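PDB 3E48: putative nucleoside-diphosphate-sugar epimerase from Staphylococcus aureus subsp. aureus, which is of unknown function but has a Rossmann-type NAD(P)H-binding region, probably binds a nicotinamide dinucleotide and may act on a nucleotide sugar. Local coordinates for residues Y106-H116 / S245-L255. Sequence-based numbering, arbitrary orientation.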
loop_
_atom_site.group_PDB
_atom_site.type_symbol
_atom_site.label_atom_id
_atom_site.label_comp_id
_atom_site.label_asym_id
_atom_site.label_seq_id
_atom_site.Cartn_x
_atom_site.Cartn_y
_atom_site.Cartn_z
ATOM N N TYR B 106 -11.121 -0.499 -1.427
ATOM C CA TYR B 106 -11.560 0.840 -1.820
ATOM C C TYR B 106 -10.591 1.423 -2.852
ATOM O O TYR B 106 -9.388 1.183 -2.773
ATOM C CB TYR B 106 -11.621 1.726 -0.576
ATOM C CG TYR B 106 -12.300 3.060 -0.775
ATOM C CD1 TYR B 106 -13.527 3.149 -1.437
ATOM C CD2 TYR B 106 -11.739 4.229 -0.261
ATOM C CE1 TYR B 106 -14.180 4.368 -1.582
ATOM C CE2 TYR B 106 -12.387 5.453 -0.397
ATOM C CZ TYR B 106 -13.608 5.514 -1.059
ATOM O OH TYR B 106 -14.253 6.719 -1.195
ATOM N N TYR B 107 -11.107 2.207 -3.799
ATOM C CA TYR B 107 -10.267 2.772 -4.856
ATOM C C TYR B 107 -9.297 3.898 -4.480
ATOM O O TYR B 107 -8.486 4.304 -5.309
ATOM C CB TYR B 107 -11.127 3.218 -6.053
ATOM C CG TYR B 107 -11.961 4.484 -5.898
ATOM C CD1 TYR B 107 -12.380 5.185 -7.030
ATOM C CD2 TYR B 107 -12.370 4.953 -4.651
ATOM C CE1 TYR B 107 -13.186 6.321 -6.930
ATOM C CE2 TYR B 107 -13.184 6.094 -4.541
ATOM C CZ TYR B 107 -13.584 6.771 -5.686
ATOM O OH TYR B 107 -14.378 7.895 -5.579
ATOM N N ALA B 108 -9.367 4.395 -3.250
ATOM C CA ALA B 108 -8.464 5.466 -2.811
ATOM C C ALA B 108 -7.227 4.778 -2.251
ATOM O O ALA B 108 -6.980 4.797 -1.043
ATOM C CB ALA B 108 -9.140 6.314 -1.738
ATOM N N ASP B 109 -6.447 4.181 -3.148
ATOM C CA ASP B 109 -5.282 3.411 -2.739
ATOM C C ASP B 109 -3.972 3.633 -3.498
ATOM O O ASP B 109 -3.071 2.798 -3.415
ATOM C CB ASP B 109 -5.640 1.921 -2.802
ATOM C CG ASP B 109 -5.942 1.448 -4.217
ATOM O OD1 ASP B 109 -5.897 2.268 -5.165
ATOM O OD2 ASP B 109 -6.233 0.241 -4.390
ATOM N N GLN B 110 -3.850 4.736 -4.232
ATOM C CA GLN B 110 -2.614 4.988 -4.974
ATOM C C GLN B 110 -1.467 5.302 -4.020
ATOM O O GLN B 110 -1.691 5.672 -2.868
ATOM C CB GLN B 110 -2.797 6.137 -5.968
ATOM C CG GLN B 110 -3.916 5.894 -6.981
ATOM C CD GLN B 110 -5.195 6.630 -6.621
ATOM O OE1 GLN B 110 -5.586 6.681 -5.452
ATOM N NE2 GLN B 110 -5.861 7.197 -7.629
ATOM N N HIS B 111 -0.236 5.163 -4.503
ATOM C CA HIS B 111 0.934 5.415 -3.665
ATOM C C HIS B 111 0.961 6.821 -3.076
ATOM O O HIS B 111 1.564 7.045 -2.022
ATOM C CB HIS B 111 2.223 5.183 -4.462
ATOM C CG HIS B 111 2.450 6.185 -5.551
ATOM N ND1 HIS B 111 1.902 6.059 -6.808
ATOM C CD2 HIS B 111 3.158 7.340 -5.563
ATOM C CE1 HIS B 111 2.263 7.091 -7.550
ATOM N NE2 HIS B 111 3.024 7.884 -6.819
ATOM N N ASN B 112 0.314 7.763 -3.756
ATOM C CA ASN B 112 0.276 9.149 -3.293
ATOM C C ASN B 112 -1.126 9.615 -2.898
ATOM O O ASN B 112 -1.425 10.809 -2.932
ATOM C CB ASN B 112 0.854 10.080 -4.369
ATOM C CG ASN B 112 0.028 10.093 -5.646
ATOM O OD1 ASN B 112 -0.703 9.149 -5.941
ATOM N ND2 ASN B 112 0.159 11.165 -6.421
ATOM N N ASN B 113 -1.987 8.679 -2.516
ATOM C CA ASN B 113 -3.337 9.052 -2.114
ATOM C C ASN B 113 -3.317 9.425 -0.632
ATOM O O ASN B 113 -2.938 8.616 0.214
ATOM C CB ASN B 113 -4.312 7.899 -2.367
ATOM C CG ASN B 113 -5.756 8.330 -2.247
ATOM O OD1 ASN B 113 -6.176 8.806 -1.202
ATOM N ND2 ASN B 113 -6.523 8.171 -3.323
ATOM N N PRO B 114 -3.736 10.661 -0.302
ATOM C CA PRO B 114 -3.776 11.194 1.062
ATOM C C PRO B 114 -4.855 10.627 1.981
ATOM O O PRO B 114 -4.859 10.915 3.182
ATOM C CB PRO B 114 -3.943 12.690 0.833
ATOM C CG PRO B 114 -4.814 12.728 -0.368
ATOM C CD PRO B 114 -4.187 11.680 -1.266
ATOM N N PHE B 115 -5.770 9.837 1.423
ATOM C CA PHE B 115 -6.828 9.231 2.227
ATOM C C PHE B 115 -6.169 8.431 3.351
ATOM O O PHE B 115 -5.293 7.600 3.100
ATOM C CB PHE B 115 -7.699 8.308 1.360
ATOM C CG PHE B 115 -8.798 7.622 2.126
ATOM C CD1 PHE B 115 -9.591 8.342 3.014
ATOM C CD2 PHE B 115 -9.039 6.261 1.963
ATOM C CE1 PHE B 115 -10.612 7.717 3.733
ATOM C CE2 PHE B 115 -10.057 5.623 2.678
ATOM C CZ PHE B 115 -10.844 6.354 3.564
ATOM N N HIS B 116 -6.606 8.675 4.583
ATOM C CA HIS B 116 -6.044 8.014 5.757
ATOM C C HIS B 116 -5.986 6.498 5.711
ATOM O O HIS B 116 -5.136 5.896 6.364
ATOM C CB HIS B 116 -6.805 8.444 7.009
ATOM C CG HIS B 116 -6.396 9.784 7.535
ATOM N ND1 HIS B 116 -5.859 10.768 6.736
ATOM C CD2 HIS B 116 -6.482 10.313 8.780
ATOM C CE1 HIS B 116 -5.629 11.848 7.466
ATOM N NE2 HIS B 116 -6.000 11.597 8.707
ATOM N N SER B 245 -9.708 13.857 4.549
ATOM C CA SER B 245 -8.627 13.375 3.690
ATOM C C SER B 245 -9.176 12.661 2.459
ATOM O O SER B 245 -8.534 12.628 1.404
ATOM C CB SER B 245 -7.689 12.433 4.463
ATOM O OG SER B 245 -8.248 11.143 4.643
HETATM N N MSE B 246 -10.370 12.091 2.589
HETATM C CA MSE B 246 -10.989 11.392 1.473
HETATM C C MSE B 246 -11.352 12.409 0.389
HETATM O O MSE B 246 -11.026 12.225 -0.783
HETATM C CB MSE B 246 -12.234 10.633 1.951
HETATM C CG MSE B 246 -12.822 9.675 0.929
HETATM SE SE MSE B 246 -14.140 8.502 1.740
HETATM C CE MSE B 246 -15.584 9.780 1.885
ATOM N N TYR B 247 -12.010 13.497 0.775
ATOM C CA TYR B 247 -12.368 14.510 -0.208
ATOM C C TYR B 247 -11.131 15.258 -0.695
ATOM O O TYR B 247 -11.102 15.758 -1.818
ATOM C CB TYR B 247 -13.417 15.455 0.380
ATOM C CG TYR B 247 -14.718 14.710 0.584
ATOM C CD1 TYR B 247 -15.478 14.298 -0.510
ATOM C CD2 TYR B 247 -15.124 14.301 1.855
ATOM C CE1 TYR B 247 -16.601 13.488 -0.350
ATOM C CE2 TYR B 247 -16.246 13.487 2.029
ATOM C CZ TYR B 247 -16.977 13.083 0.919
ATOM O OH TYR B 247 -18.059 12.254 1.075
ATOM N N HIS B 248 -10.101 15.315 0.143
ATOM C CA HIS B 248 -8.864 15.976 -0.247
ATOM C C HIS B 248 -8.250 15.172 -1.395
ATOM O O HIS B 248 -7.686 15.732 -2.338
ATOM C CB HIS B 248 -7.907 16.047 0.942
ATOM C CG HIS B 248 -6.635 16.784 0.649
ATOM N ND1 HIS B 248 -6.616 18.036 0.074
ATOM C CD2 HIS B 248 -5.341 16.447 0.865
ATOM C CE1 HIS B 248 -5.364 18.440 -0.052
ATOM N NE2 HIS B 248 -4.572 17.496 0.419
ATOM N N ALA B 249 -8.369 13.849 -1.322
ATOM C CA ALA B 249 -7.846 13.000 -2.386
ATOM C C ALA B 249 -8.627 13.329 -3.659
ATOM O O ALA B 249 -8.089 13.278 -4.763
ATOM C CB ALA B 249 -8.012 11.524 -2.020
ATOM N N GLY B 250 -9.904 13.668 -3.495
ATOM C CA GLY B 250 -10.723 14.018 -4.640
ATOM C C GLY B 250 -10.271 15.338 -5.244
ATOM O O GLY B 250 -10.322 15.531 -6.461
ATOM N N ALA B 251 -9.827 16.251 -4.386
ATOM C CA ALA B 251 -9.357 17.558 -4.834
ATOM C C ALA B 251 -8.128 17.395 -5.717
ATOM O O ALA B 251 -7.866 18.218 -6.594
ATOM C CB ALA B 251 -9.022 18.436 -3.628
ATOM N N ARG B 252 -7.381 16.324 -5.480
ATOM C CA ARG B 252 -6.171 16.049 -6.248
ATOM C C ARG B 252 -6.449 15.242 -7.512
ATOM O O ARG B 252 -5.522 14.873 -8.232
ATOM C CB ARG B 252 -5.166 15.308 -5.375
ATOM C CG ARG B 252 -4.738 16.092 -4.154
ATOM C CD ARG B 252 -3.630 15.373 -3.421
ATOM N NE ARG B 252 -3.207 16.098 -2.229
ATOM C CZ ARG B 252 -2.250 15.680 -1.405
ATOM N NH1 ARG B 252 -1.618 14.541 -1.649
ATOM N NH2 ARG B 252 -1.929 16.402 -0.339
ATOM N N GLY B 253 -7.724 14.966 -7.769
ATOM C CA GLY B 253 -8.103 14.219 -8.954
ATOM C C GLY B 253 -7.823 12.730 -8.890
ATOM O O GLY B 253 -7.838 12.052 -9.917
ATOM N N LEU B 254 -7.584 12.214 -7.687
ATOM C CA LEU B 254 -7.283 10.796 -7.510
ATOM C C LEU B 254 -8.513 9.898 -7.386
ATOM O O LEU B 254 -8.383 8.675 -7.308
ATOM C CB LEU B 254 -6.393 10.602 -6.277
ATOM C CG LEU B 254 -5.020 11.284 -6.316
ATOM C CD1 LEU B 254 -4.372 11.230 -4.945
ATOM C CD2 LEU B 254 -4.149 10.603 -7.365
ATOM N N LEU B 255 -9.700 10.497 -7.360
ATOM C CA LEU B 255 -10.934 9.724 -7.238
ATOM C C LEU B 255 -11.755 9.678 -8.526
ATOM O O LEU B 255 -12.869 9.149 -8.541
ATOM C CB LEU B 255 -11.793 10.274 -6.091
ATOM C CG LEU B 255 -11.107 10.340 -4.719
ATOM C CD1 LEU B 255 -12.115 10.719 -3.639
ATOM C CD2 LEU B 255 -10.480 8.988 -4.402
HETATM O O HOH W 1 -1.133 13.350 -4.093
#
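Gln110 reaches Leu254 because its chain, with CG opposite the carbonyl carbon (chi1 -58°), bends at chi2 and turns the amide toward the backbone carbonyl of Leu254, just past helix 239-251. Gln110 NE2 donates to Leu254 O at 2.9 Å, nearly straight (174°), with the acceptor in the amide plane and the donor on a carbonyl lone pair. Gln257 donates to the same oxygen. The other end of the Gln110 amide is also held: Asn113 ND2 donates to Gln110 OE1, so both ends fix the rotation of the group. Asn113 OD1 in turn accepts from Phe115 N (2.8 Å), an Asx turn that shares Asn113 with the type I turn from Gln110 to Asn113.

Pro114 packs against Ala249, Leu254 and Arg252: Pro114 CG sits 3.8 Å from Ala249 CB, its CD meets Leu254 CD1, and its CG lies over one face of the Arg252 guanidinium, toward the rim. A water joins that group to the loop, donating to Asn112 O and accepting from Arg252 NH1 at 2.8 Å.

Farther back along helix 239-251, the chi1 of Ser245 (76°) sets Ser245 OG to accept from His116 N at 3.0 Å; OG also hydrogen-bonds to Leu242 O within the helix. Met246 (a selenomethionine) runs beside Phe115, with Met246 CB 3.7 Å from Phe115 CD1, and its chain, extended through chi1 and chi2, carries SE obliquely to the Phe115 and Tyr106 rings, two Met-aromatic contacts. Tyr106 OH, 3.4 Å from Met246 SE, is buried without a polar partner. Beyond the helix, Leu255 CD2 lies over a face of the Tyr107 ring, a CH-pi contact.

Gly253, with positive phi, closes the helix in a Schellman motif (Leu254 N to Ala249 O, Gly253 N to Gly250 O), and the whole arrangement docks this capped helix end on the loop following strand 100-106 of the Rossmann-type sheet.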